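Local coordinates for putative aliphatic sulfonates-binding protein (Escherichia coli, PDB 2X26) that probably captures aliphatic sulfonates in the periplasm and hands them to the ABC transporter that carries them into the cell, at residues 44-49 with 57-62; 74-79 with 187-192; 87-92 with 117-122; 99-104 with 125-130. All coordinates share one frame; numbering follows the deposited sequence. Where two conformers were deposited one is given.

Interaction 1: 44-49 with 57-62; sequences QMLEAL and GSTGDI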
loop_
_atom_site.group_PDB
_atom_site.type_symbol
_atom_site.label_atom_id
_atom_site.label_comp_id
_atom_site.label_asym_id
_atom_site.label_seq_id
_atom_site.Cartn_x
_atom_site.Cartn_y
_atom_site.Cartn_z
ATOM N N GLN A 44 -4.246 -7.968 8.046
ATOM C CA GLN A 44 -4.315 -9.417 7.899
ATOM C C GLN A 44 -3.118 -9.953 7.119
ATOM O O GLN A 44 -2.552 -11.016 7.476
ATOM C CB GLN A 44 -5.597 -9.836 7.173
ATOM C CG GLN A 44 -6.869 -9.571 7.986
ATOM C CD GLN A 44 -7.506 -8.206 7.720
ATOM O OE1 GLN A 44 -6.824 -7.191 7.619
ATOM N NE2 GLN A 44 -8.856 -8.185 7.640
ATOM N N MET A 45 -2.687 -9.236 6.079
ATOM C CA MET A 45 -1.516 -9.676 5.301
ATOM C C MET A 45 -0.280 -9.672 6.192
ATOM O O MET A 45 0.569 -10.576 6.121
ATOM C CB MET A 45 -1.288 -8.783 4.053
ATOM C CG MET A 45 -0.061 -9.174 3.168
ATOM S SD MET A 45 1.501 -8.456 3.735
ATOM C CE MET A 45 2.722 -9.651 3.253
ATOM N N LEU A 46 -0.160 -8.656 7.037
ATOM C CA LEU A 46 1.087 -8.535 7.802
ATOM C C LEU A 46 1.159 -9.592 8.911
ATOM O O LEU A 46 2.233 -10.013 9.284
ATOM C CB LEU A 46 1.258 -7.143 8.397
ATOM C CG LEU A 46 1.537 -6.052 7.334
ATOM C CD1 LEU A 46 1.726 -4.682 8.010
ATOM C CD2 LEU A 46 2.685 -6.329 6.332
ATOM N N GLU A 47 -0.002 -9.978 9.415
ATOM C CA GLU A 47 -0.115 -11.112 10.326
ATOM C C GLU A 47 0.468 -12.371 9.676
ATOM O O GLU A 47 1.260 -13.103 10.275
ATOM C CB GLU A 47 -1.581 -11.303 10.770
ATOM C CG GLU A 47 -2.023 -10.089 11.623
ATOM C CD GLU A 47 -3.425 -10.154 12.218
ATOM O OE1 GLU A 47 -4.304 -10.890 11.691
ATOM O OE2 GLU A 47 -3.638 -9.447 13.247
ATOM N N ALA A 48 0.088 -12.617 8.431
ATOM C CA ALA A 48 0.606 -13.750 7.694
ATOM C C ALA A 48 2.125 -13.620 7.468
ATOM O O ALA A 48 2.868 -14.588 7.629
ATOM C CB ALA A 48 -0.157 -13.888 6.324
ATOM N N LEU A 49 2.576 -12.421 7.117
ATOM C CA LEU A 49 3.991 -12.217 6.941
ATOM C C LEU A 49 4.751 -12.508 8.217
ATOM O O LEU A 49 5.882 -13.055 8.193
ATOM C CB LEU A 49 4.221 -10.752 6.474
ATOM C CG LEU A 49 5.548 -10.467 5.734
ATOM C CD1 LEU A 49 5.781 -11.255 4.466
ATOM C CD2 LEU A 49 5.506 -9.005 5.349
ATOM N N GLY A 57 4.877 -8.838 0.751
ATOM C CA GLY A 57 3.533 -8.269 0.746
ATOM C C GLY A 57 3.491 -6.793 0.391
ATOM O O GLY A 57 4.496 -6.095 0.515
ATOM N N SER A 58 2.334 -6.364 -0.127
ATOM C CA SER A 58 2.091 -4.978 -0.485
ATOM C C SER A 58 1.039 -4.377 0.478
ATOM O O SER A 58 -0.028 -4.971 0.702
ATOM C CB SER A 58 1.504 -5.011 -1.896
ATOM O OG SER A 58 0.693 -3.880 -2.108
ATOM N N THR A 59 1.324 -3.217 1.051
ATOM C CA THR A 59 0.359 -2.518 1.924
ATOM C C THR A 59 0.647 -1.023 1.842
ATOM O O THR A 59 1.663 -0.607 1.294
ATOM C CB THR A 59 0.354 -2.906 3.470
ATOM O OG1 THR A 59 1.376 -2.178 4.138
ATOM C CG2 THR A 59 0.512 -4.406 3.778
ATOM N N GLY A 60 -0.274 -0.235 2.370
ATOM C CA GLY A 60 -0.098 1.207 2.477
ATOM C C GLY A 60 0.881 1.555 3.571
ATOM O O GLY A 60 1.495 0.671 4.169
ATOM N N ASP A 61 0.997 2.845 3.867
ATOM C CA ASP A 61 1.966 3.286 4.871
ATOM C C ASP A 61 1.529 3.012 6.332
ATOM O O ASP A 61 2.384 2.912 7.253
ATOM C CB ASP A 61 2.344 4.757 4.652
ATOM C CG ASP A 61 1.153 5.707 4.604
ATOM O OD1 ASP A 61 0.108 5.352 4.012
ATOM O OD2 ASP A 61 1.292 6.859 5.141
ATOM N N ILE A 62 0.236 2.801 6.550
ATOM C CA ILE A 62 -0.240 2.671 7.917
ATOM C C ILE A 62 -0.098 1.275 8.549
ATOM O O ILE A 62 0.480 1.175 9.652
ATOM C CB ILE A 62 -1.710 3.181 8.092
ATOM C CG1 ILE A 62 -1.860 4.651 7.655
ATOM C CG2 ILE A 62 -2.161 2.934 9.552
ATOM C CD1 ILE A 62 -0.753 5.579 8.152
#
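Met45 lies against the backbone of Gly57, its SD 3.6 Å from Gly57 CA. Met45 was deposited in two conformers, and in the one described here its terminal methyl is placed too close to the glycine for the detail to be trusted; the safe reading is that the thioether covers the strand backbone where there is no side chain. Ser58 turns its side chain from the helix: its OG is hydrogen-bonded to Ser13, and a bound glycerol, probably from the crystallisation liquor, lies about 4 Å from the Ser58 side chain. Thr59, also modelled twice, comes back toward the helix, with OG1 in the crowded position (chi1 83°). Thr59 and Leu46 reach toward each other tip to tip, CG2 to CD2 3.9 Å, while the Thr59 side chain crosses that of Met45 at about a right angle. Thr59 OG1 donates to Gly60 O at 2.9 Å, in the carbonyl plane on a lone pair. Residues 44-49 run roughly antiparallel to 57-59, at 149°; helix 42-51 is the helix of the beta-alpha-beta crossover from strand 33-38. Leu46 also rests on Pro63 and Ala67 of helix 62-69, while strand 56-59 lies in the sheet between strands 4-9 and 186-191.

Interaction 2: 74-79 with 187-192; sequences LVYVGV and FYLAAR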
loop_
_atom_site.group_PDB
_atom_site.type_symbol
_atom_site.label_atom_id
_atom_site.label_comp_id
_atom_site.label_asym_id
_atom_site.label_seq_id
_atom_site.Cartn_x
_atom_site.Cartn_y
_atom_site.Cartn_z
ATOM N N LEU A 74 9.481 -6.914 10.478
ATOM C CA LEU A 74 9.252 -6.838 9.020
ATOM C C LEU A 74 9.912 -5.620 8.425
ATOM O O LEU A 74 9.809 -4.536 8.991
ATOM C CB LEU A 74 7.781 -6.721 8.776
ATOM C CG LEU A 74 6.999 -7.800 9.478
ATOM C CD1 LEU A 74 5.506 -7.514 9.208
ATOM C CD2 LEU A 74 7.399 -9.195 8.958
ATOM N N VAL A 75 10.594 -5.777 7.299
ATOM C CA VAL A 75 11.415 -4.693 6.754
ATOM C C VAL A 75 10.749 -4.126 5.524
ATOM O O VAL A 75 10.087 -4.880 4.762
ATOM C CB VAL A 75 12.831 -5.165 6.407
ATOM C CG1 VAL A 75 13.573 -5.536 7.686
ATOM C CG2 VAL A 75 12.854 -6.335 5.428
ATOM N N TYR A 76 10.939 -2.812 5.316
ATOM C CA TYR A 76 10.482 -2.157 4.096
ATOM C C TYR A 76 11.509 -2.433 3.002
ATOM O O TYR A 76 12.665 -1.989 3.098
ATOM C CB TYR A 76 10.400 -0.651 4.320
ATOM C CG TYR A 76 9.468 -0.204 5.423
ATOM C CD1 TYR A 76 8.103 0.061 5.161
ATOM C CD2 TYR A 76 9.936 0.011 6.689
ATOM C CE1 TYR A 76 7.231 0.497 6.182
ATOM C CE2 TYR A 76 9.086 0.439 7.734
ATOM C CZ TYR A 76 7.732 0.678 7.467
ATOM O OH TYR A 76 6.883 1.119 8.473
ATOM N N VAL A 77 11.106 -3.176 1.991
ATOM C CA VAL A 77 11.998 -3.500 0.895
ATOM C C VAL A 77 11.853 -2.536 -0.302
ATOM O O VAL A 77 12.772 -2.439 -1.117
ATOM C CB VAL A 77 11.907 -4.986 0.399
ATOM C CG1 VAL A 77 12.550 -5.992 1.425
ATOM C CG2 VAL A 77 10.459 -5.369 -0.030
ATOM N N GLY A 78 10.719 -1.849 -0.419
ATOM C CA GLY A 78 10.478 -0.979 -1.582
ATOM C C GLY A 78 9.364 -0.014 -1.276
ATOM O O GLY A 78 8.484 -0.303 -0.468
ATOM N N VAL A 79 9.348 1.107 -1.988
ATOM C CA VAL A 79 8.261 2.110 -1.805
ATOM C C VAL A 79 7.797 2.629 -3.179
ATOM O O VAL A 79 8.577 2.729 -4.151
ATOM C CB VAL A 79 8.719 3.309 -0.894
ATOM C CG1 VAL A 79 9.951 4.060 -1.516
ATOM C CG2 VAL A 79 7.546 4.275 -0.584
ATOM N N PHE A 187 3.998 0.584 0.368
ATOM C CA PHE A 187 5.226 -0.200 0.604
ATOM C C PHE A 187 5.163 -1.664 0.219
ATOM O O PHE A 187 4.070 -2.247 0.066
ATOM C CB PHE A 187 5.597 -0.159 2.074
ATOM C CG PHE A 187 6.043 1.196 2.545
ATOM C CD1 PHE A 187 7.316 1.698 2.208
ATOM C CD2 PHE A 187 5.186 1.957 3.303
ATOM C CE1 PHE A 187 7.765 2.961 2.706
ATOM C CE2 PHE A 187 5.584 3.256 3.787
ATOM C CZ PHE A 187 6.880 3.758 3.479
ATOM N N TYR A 188 6.349 -2.238 0.011
ATOM C CA TYR A 188 6.505 -3.683 -0.106
ATOM C C TYR A 188 7.305 -4.073 1.106
ATOM O O TYR A 188 8.264 -3.382 1.437
ATOM C CB TYR A 188 7.270 -4.042 -1.367
ATOM C CG TYR A 188 6.422 -3.738 -2.559
ATOM C CD1 TYR A 188 6.395 -2.448 -3.095
ATOM C CD2 TYR A 188 5.594 -4.723 -3.091
ATOM C CE1 TYR A 188 5.568 -2.176 -4.189
ATOM C CE2 TYR A 188 4.768 -4.461 -4.186
ATOM C CZ TYR A 188 4.765 -3.171 -4.714
ATOM O OH TYR A 188 3.937 -2.897 -5.787
ATOM N N LEU A 189 6.840 -5.126 1.792
ATOM C CA LEU A 189 7.517 -5.633 2.981
ATOM C C LEU A 189 7.867 -7.111 2.880
ATOM O O LEU A 189 7.194 -7.897 2.193
ATOM C CB LEU A 189 6.647 -5.385 4.233
ATOM C CG LEU A 189 6.503 -3.855 4.556
ATOM C CD1 LEU A 189 5.164 -3.419 3.999
ATOM C CD2 LEU A 189 6.642 -3.614 6.025
ATOM N N ALA A 190 8.924 -7.490 3.600
ATOM C CA ALA A 190 9.320 -8.888 3.721
ATOM C C ALA A 190 9.880 -9.128 5.089
ATOM O O ALA A 190 10.207 -8.196 5.767
ATOM C CB ALA A 190 10.390 -9.225 2.688
ATOM N N ALA A 191 10.019 -10.396 5.488
ATOM C CA ALA A 191 10.830 -10.703 6.658
ATOM C C ALA A 191 12.313 -10.459 6.369
ATOM O O ALA A 191 12.803 -10.703 5.246
ATOM C CB ALA A 191 10.594 -12.148 7.088
ATOM N N ARG A 192 13.032 -9.930 7.367
ATOM C CA ARG A 192 14.419 -9.596 7.129
ATOM C C ARG A 192 15.292 -10.759 6.631
ATOM O O ARG A 192 16.088 -10.582 5.705
ATOM C CB ARG A 192 15.024 -8.861 8.311
ATOM C CG ARG A 192 16.451 -8.353 8.060
ATOM C CD ARG A 192 17.086 -7.907 9.369
ATOM N NE ARG A 192 16.162 -7.081 10.148
ATOM C CZ ARG A 192 16.136 -5.755 10.090
ATOM N NH1 ARG A 192 16.981 -5.109 9.269
ATOM N NH2 ARG A 192 15.236 -5.073 10.815
#
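Phe187 presents a ring face to Tyr76, and its side chain can be traced outward atom by atom. Phe187 CB has Gly78 O at 3.8 Å and lies in the plane of the Tyr76 ring, at its edge. Phe187 CG, anti to the carbonyl carbon (chi1 -68°), meets Tyr76 CD1 at 3.5 Å. On one branch CD1 has Gly78 O near the ring plane, and Phe187 CE1 touches Val79 CG2 at 3.5 Å; on the other, CD2 and CE2 face Tyr76 CE1. At the tip, Phe187 CZ still has Val79 CG2 at 4.1 Å. The tyrosine edge thus sits over the phenylalanine face, planes at 59°. An alanine at Phe187 would probably leave this Tyr76 edge without the face it packs on and open a gap beside Val79 CG2. Strands 74-80 and 186-191 are antiparallel neighbours in the sheet whose pairing is interrupted by a classic beta bulge: Val77 and Gly78 both face Tyr188, whose O accepts from Val77 N at 2.9 Å and only weakly from Gly78 N. Leu189 CD2 lies over a face of the Tyr76 ring, 4.0 Å above its plane. At the far end the Arg192 guanidinium, salt-bridged to Asp73, has Val75 CG1 over its centre, 3.5 Å from Arg192 CZ.

Interaction 3: 87-92 with 117-122; sequences EVILVA and HNLLLR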
loop_
_atom_site.group_PDB
_atom_site.type_symbol
_atom_site.label_atom_id
_atom_site.label_comp_id
_atom_site.label_asym_id
_atom_site.label_seq_id
_atom_site.Cartn_x
_atom_site.Cartn_y
_atom_site.Cartn_z
ATOM N N GLU A 87 -6.867 9.941 -2.337
ATOM C CA GLU A 87 -7.224 9.875 -0.906
ATOM C C GLU A 87 -7.933 11.207 -0.579
ATOM O O GLU A 87 -7.333 12.235 -0.680
ATOM C CB GLU A 87 -5.915 9.688 -0.112
ATOM C CG GLU A 87 -6.064 9.448 1.390
ATOM C CD GLU A 87 -6.162 7.940 1.708
ATOM O OE1 GLU A 87 -5.350 7.183 1.135
ATOM O OE2 GLU A 87 -7.032 7.551 2.510
ATOM N N VAL A 88 -9.217 11.176 -0.210
ATOM C CA VAL A 88 -10.055 12.399 -0.166
ATOM C C VAL A 88 -10.980 12.562 1.042
ATOM O O VAL A 88 -11.300 11.590 1.732
ATOM C CB VAL A 88 -10.922 12.464 -1.443
ATOM C CG1 VAL A 88 -10.030 12.457 -2.696
ATOM C CG2 VAL A 88 -11.963 11.282 -1.459
ATOM N N ILE A 89 -11.402 13.809 1.293
ATOM C CA ILE A 89 -12.579 14.096 2.100
ATOM C C ILE A 89 -13.685 14.574 1.155
ATOM O O ILE A 89 -13.482 15.551 0.392
ATOM C CB ILE A 89 -12.267 15.194 3.144
ATOM C CG1 ILE A 89 -11.126 14.758 4.050
ATOM C CG2 ILE A 89 -13.538 15.565 3.968
ATOM C CD1 ILE A 89 -10.658 15.876 5.074
ATOM N N LEU A 90 -14.810 13.868 1.166
ATOM C CA LEU A 90 -15.939 14.208 0.326
ATOM C C LEU A 90 -17.024 14.882 1.097
ATOM O O LEU A 90 -17.326 14.501 2.230
ATOM C CB LEU A 90 -16.563 12.944 -0.246
ATOM C CG LEU A 90 -15.740 12.105 -1.212
ATOM C CD1 LEU A 90 -16.500 10.808 -1.452
ATOM C CD2 LEU A 90 -15.490 12.853 -2.567
ATOM N N VAL A 91 -17.660 15.840 0.444
ATOM C CA VAL A 91 -18.894 16.438 0.972
ATOM C C VAL A 91 -19.872 16.443 -0.150
ATOM O O VAL A 91 -19.479 16.178 -1.280
ATOM C CB VAL A 91 -18.679 17.889 1.491
ATOM C CG1 VAL A 91 -17.704 17.860 2.680
ATOM C CG2 VAL A 91 -18.064 18.778 0.369
ATOM N N ALA A 92 -21.142 16.743 0.134
ATOM C CA ALA A 92 -22.130 16.885 -0.952
ATOM C C ALA A 92 -21.802 18.114 -1.795
ATOM O O ALA A 92 -21.323 19.115 -1.230
ATOM C CB ALA A 92 -23.571 16.967 -0.355
ATOM N N HIS A 117 -7.989 8.134 8.491
ATOM C CA HIS A 117 -7.777 8.678 9.854
ATOM C C HIS A 117 -6.510 9.550 9.788
ATOM O O HIS A 117 -6.500 10.663 10.333
ATOM C CB HIS A 117 -7.650 7.487 10.848
ATOM C CG HIS A 117 -7.652 7.855 12.309
ATOM N ND1 HIS A 117 -8.125 6.995 13.288
ATOM C CD2 HIS A 117 -7.161 8.937 12.967
ATOM C CE1 HIS A 117 -7.949 7.550 14.479
ATOM N NE2 HIS A 117 -7.380 8.736 14.308
ATOM N N ASN A 118 -5.464 9.085 9.093
ATOM C CA ASN A 118 -4.215 9.838 9.009
ATOM C C ASN A 118 -4.468 11.131 8.224
ATOM O O ASN A 118 -4.051 12.221 8.648
ATOM C CB ASN A 118 -3.120 8.968 8.344
ATOM C CG ASN A 118 -1.817 9.666 8.194
ATOM O OD1 ASN A 118 -1.209 10.111 9.183
ATOM N ND2 ASN A 118 -1.316 9.736 6.954
ATOM N N LEU A 119 -5.171 11.016 7.093
ATOM C CA LEU A 119 -5.420 12.193 6.228
ATOM C C LEU A 119 -6.196 13.208 7.031
ATOM O O LEU A 119 -5.867 14.393 7.021
ATOM C CB LEU A 119 -6.265 11.833 4.982
ATOM C CG LEU A 119 -6.692 13.043 4.115
ATOM C CD1 LEU A 119 -5.715 13.164 3.075
ATOM C CD2 LEU A 119 -7.983 12.783 3.454
ATOM N N LEU A 120 -7.192 12.733 7.770
ATOM C CA LEU A 120 -8.075 13.638 8.505
ATOM C C LEU A 120 -7.365 14.339 9.641
ATOM O O LEU A 120 -7.541 15.564 9.795
ATOM C CB LEU A 120 -9.342 12.936 9.011
ATOM C CG LEU A 120 -10.356 13.855 9.675
ATOM C CD1 LEU A 120 -10.929 14.961 8.722
ATOM C CD2 LEU A 120 -11.490 13.003 10.294
ATOM N N LEU A 121 -6.569 13.612 10.442
ATOM C CA LEU A 121 -5.747 14.273 11.494
ATOM C C LEU A 121 -4.882 15.380 10.894
ATOM O O LEU A 121 -4.819 16.474 11.452
ATOM C CB LEU A 121 -4.807 13.283 12.198
ATOM C CG LEU A 121 -5.436 12.357 13.253
ATOM C CD1 LEU A 121 -4.394 11.344 13.677
ATOM C CD2 LEU A 121 -5.823 13.199 14.449
ATOM N N ARG A 122 -4.218 15.087 9.762
ATOM C CA ARG A 122 -3.331 16.069 9.120
ATOM C C ARG A 122 -4.044 17.246 8.481
ATOM O O ARG A 122 -3.595 18.390 8.626
ATOM C CB ARG A 122 -2.458 15.395 8.085
ATOM C CG ARG A 122 -1.421 14.479 8.719
ATOM C CD ARG A 122 -0.858 13.619 7.647
ATOM N NE ARG A 122 -0.116 12.525 8.247
ATOM C CZ ARG A 122 1.192 12.545 8.464
ATOM N NH1 ARG A 122 1.931 13.612 8.114
ATOM N NH2 ARG A 122 1.749 11.478 9.020
#
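Leu119 pushes its CD2 methyl against Ile89 CG1 at 3.8 Å and against the carbonyl carbon of Val88, 3.9 Å away, making the tight part of this contact. Its CG, anti to the backbone N (chi1 174°), carries these methyls toward the strand. Beside it, the Ile89 side chain crosses that of Leu120 at about a right angle, CD1 to CD1 3.8 Å. The packing is looser toward Glu87, a partly exposed residue: its chain bends at chi2 and slides past Leu119 in the opposite direction, with Glu87 CG and Leu119 CD1 4.1 Å apart. The Glu87 carboxylate reaches the start of helix 115-126, where OE2 is hydrogen-bonded to Ser115 OG. An alanine at Leu119 would probably open a gap over Ile89 CG1 and the Val88 backbone, and leave Glu87 CG without its apolar neighbour. The axes of 87-92 and 117-122 differ by 68° in direction and approach to 9.0 Å, leaving the interval to branched apolar side chains. Strand 87-92 runs antiparallel between strands 155-159 and 172-177, and helix 115-126 covers one face of that sheet, the helix-on-sheet layering of one alpha/beta lobe in a type II periplasmic binding protein.

Interaction 4: 99-104 with 125-130; sequences TVADLK and RQAGLK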
loop_
_atom_site.group_PDB
_atom_site.type_symbol
_atom_site.label_atom_id
_atom_site.label_comp_id
_atom_site.label_asym_id
_atom_site.label_seq_id
_atom_site.Cartn_x
_atom_site.Cartn_y
_atom_site.Cartn_z
ATOM N N THR A 99 -14.329 24.598 2.976
ATOM C CA THR A 99 -12.928 24.357 3.349
ATOM C C THR A 99 -12.862 23.345 4.469
ATOM O O THR A 99 -13.856 23.072 5.119
ATOM C CB THR A 99 -12.256 25.644 3.881
ATOM O OG1 THR A 99 -12.956 26.070 5.049
ATOM C CG2 THR A 99 -12.235 26.732 2.822
ATOM N N VAL A 100 -11.680 22.816 4.750
ATOM C CA VAL A 100 -11.564 21.867 5.876
ATOM C C VAL A 100 -11.920 22.522 7.222
ATOM O O VAL A 100 -12.498 21.918 8.115
ATOM C CB VAL A 100 -10.124 21.302 5.938
ATOM C CG1 VAL A 100 -9.958 20.523 7.208
ATOM C CG2 VAL A 100 -9.904 20.399 4.720
ATOM N N ALA A 101 -11.546 23.776 7.347
ATOM C CA ALA A 101 -11.944 24.561 8.507
ATOM C C ALA A 101 -13.450 24.537 8.731
ATOM O O ALA A 101 -13.894 24.561 9.877
ATOM C CB ALA A 101 -11.432 25.985 8.365
ATOM N N ASP A 102 -14.231 24.477 7.657
ATOM C CA ASP A 102 -15.678 24.480 7.814
ATOM C C ASP A 102 -16.221 23.197 8.438
ATOM O O ASP A 102 -17.381 23.157 8.846
ATOM C CB ASP A 102 -16.397 24.738 6.504
ATOM C CG ASP A 102 -16.181 26.117 5.987
ATOM O OD1 ASP A 102 -15.864 27.034 6.799
ATOM O OD2 ASP A 102 -16.307 26.282 4.753
ATOM N N LEU A 103 -15.389 22.164 8.546
ATOM C CA LEU A 103 -15.820 20.941 9.237
ATOM C C LEU A 103 -15.980 21.081 10.747
ATOM O O LEU A 103 -16.565 20.218 11.371
ATOM C CB LEU A 103 -14.885 19.777 8.954
ATOM C CG LEU A 103 -14.860 19.322 7.494
ATOM C CD1 LEU A 103 -13.718 18.431 7.301
ATOM C CD2 LEU A 103 -16.096 18.592 7.117
ATOM N N LYS A 104 -15.427 22.137 11.339
ATOM C CA LYS A 104 -15.568 22.357 12.795
ATOM C C LYS A 104 -17.002 22.095 13.245
ATOM O O LYS A 104 -17.923 22.660 12.682
ATOM C CB LYS A 104 -15.189 23.803 13.169
ATOM C CG LYS A 104 -15.054 24.011 14.680
ATOM C CD LYS A 104 -14.219 25.245 15.024
ATOM C CE LYS A 104 -14.095 25.408 16.544
ATOM N NZ LYS A 104 -13.346 26.681 16.957
ATOM N N ARG A 125 -5.355 19.445 11.255
ATOM C CA ARG A 125 -4.233 20.161 11.877
ATOM C C ARG A 125 -3.833 21.400 11.072
ATOM O O ARG A 125 -3.538 22.453 11.668
ATOM C CB ARG A 125 -3.001 19.263 12.087
ATOM C CG ARG A 125 -1.833 19.959 12.830
ATOM C CD ARG A 125 -0.800 18.959 13.401
ATOM N NE ARG A 125 -0.258 18.104 12.343
ATOM C CZ ARG A 125 0.564 17.069 12.515
ATOM N NH1 ARG A 125 0.993 16.725 13.727
ATOM N NH2 ARG A 125 0.968 16.386 11.448
ATOM N N GLN A 126 -3.842 21.283 9.750
ATOM C CA GLN A 126 -3.569 22.447 8.891
ATOM C C GLN A 126 -4.530 23.585 9.164
ATOM O O GLN A 126 -4.119 24.749 9.137
ATOM C CB GLN A 126 -3.722 22.119 7.400
ATOM C CG GLN A 126 -2.646 21.340 6.812
ATOM C CD GLN A 126 -2.708 21.328 5.294
ATOM O OE1 GLN A 126 -3.806 21.253 4.690
ATOM N NE2 GLN A 126 -1.536 21.315 4.669
ATOM N N ALA A 127 -5.815 23.241 9.384
ATOM C CA ALA A 127 -6.876 24.218 9.575
ATOM C C ALA A 127 -7.010 24.621 11.059
ATOM O O ALA A 127 -7.961 25.328 11.478
ATOM C CB ALA A 127 -8.212 23.621 9.018
ATOM N N GLY A 128 -6.034 24.201 11.860
ATOM C CA GLY A 128 -5.945 24.591 13.274
ATOM C C GLY A 128 -6.989 23.873 14.103
ATOM O O GLY A 128 -7.517 24.467 15.048
ATOM N N LEU A 129 -7.283 22.612 13.752
ATOM C CA LEU A 129 -8.299 21.820 14.452
ATOM C C LEU A 129 -7.770 20.484 14.949
ATOM O O LEU A 129 -6.759 19.981 14.441
ATOM C CB LEU A 129 -9.526 21.596 13.568
ATOM C CG LEU A 129 -10.257 22.838 13.024
ATOM C CD1 LEU A 129 -11.337 22.426 12.022
ATOM C CD2 LEU A 129 -10.892 23.704 14.143
ATOM N N LYS A 130 -8.447 19.922 15.954
ATOM C CA LYS A 130 -8.130 18.580 16.436
ATOM C C LYS A 130 -9.400 17.698 16.367
ATOM O O LYS A 130 -10.479 18.202 16.057
ATOM C CB LYS A 130 -7.625 18.673 17.883
ATOM C CG LYS A 130 -6.215 19.275 18.075
ATOM C CD LYS A 130 -5.821 19.161 19.554
ATOM C CE LYS A 130 -4.338 19.496 19.780
ATOM N NZ LYS A 130 -3.993 20.971 19.741
#
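Ala127 CB lies over one face of the Val100-Ala101 peptide, 3.7 Å from Ala101 N, and is also 4.0 Å from Ala101 CB. The other flat group, the Asp102 carboxylate, is on the side of the turn away from helix 115-126; Thr99 N reaches Asp102 OD2 at 3.1 Å from above the plane, 53° out of it. The same OD2 accepts from Lys98 N, and Asp102 N in turn donates weakly to Thr99 OG1, so the start of the 3-10 segment 101-103 is tied to the residues just before it. Val100 CG1, anti to the backbone N (chi1 171°), adds a 4.0 Å contact with Ala127 CB, and the Val100 side chain also packs on Leu124. Leu129 makes the rest of the contact: CD1 approaches the carbonyl oxygens of Val100 and Ala101, while Leu129 CD2 touches Lys104 CD at 3.8 Å, the extended lysine chain crossing the leucine at about a right angle. Leu129 is delivered here by a Schellman motif ending the helix, in which Gly128, with positive phi, is the C-prime residue and Leu129 N bonds to Leu124 O. The contact is thus shallow and apolar, made of methyl and methylene groups laid on backbone. The hydrogen bonds of each segment are made within its own turn or to residues outside the contact, which implies that the two pieces are held together by apolar contact, with Leu129 the buried residue among partly or fully exposed neighbours.

In the fold
Interactions 1 and 2 are buried near the middle of the chain and share a sheet: strands 56-59 and 186-191 are neighbours in it, and Thr59 and Gly57 probably bond through backbone to Phe187 and Leu189. Interaction 1 lays a helix on that sheet by apolar contact; interaction 2 pairs two strands by backbone bonds as well as side chains. Interactions 3 and 4 lie in the second sheet's lobe, nested in the loop that interaction 2 closes, and both use helix 115-126. Interaction 3 packs branched apolar side chains in the core; interaction 4 sets small methyls, a leucine and a lysine chain against backbone at the surface. Across the lobes, Ile62 of interaction 1 just touches Asn118 of interaction 3.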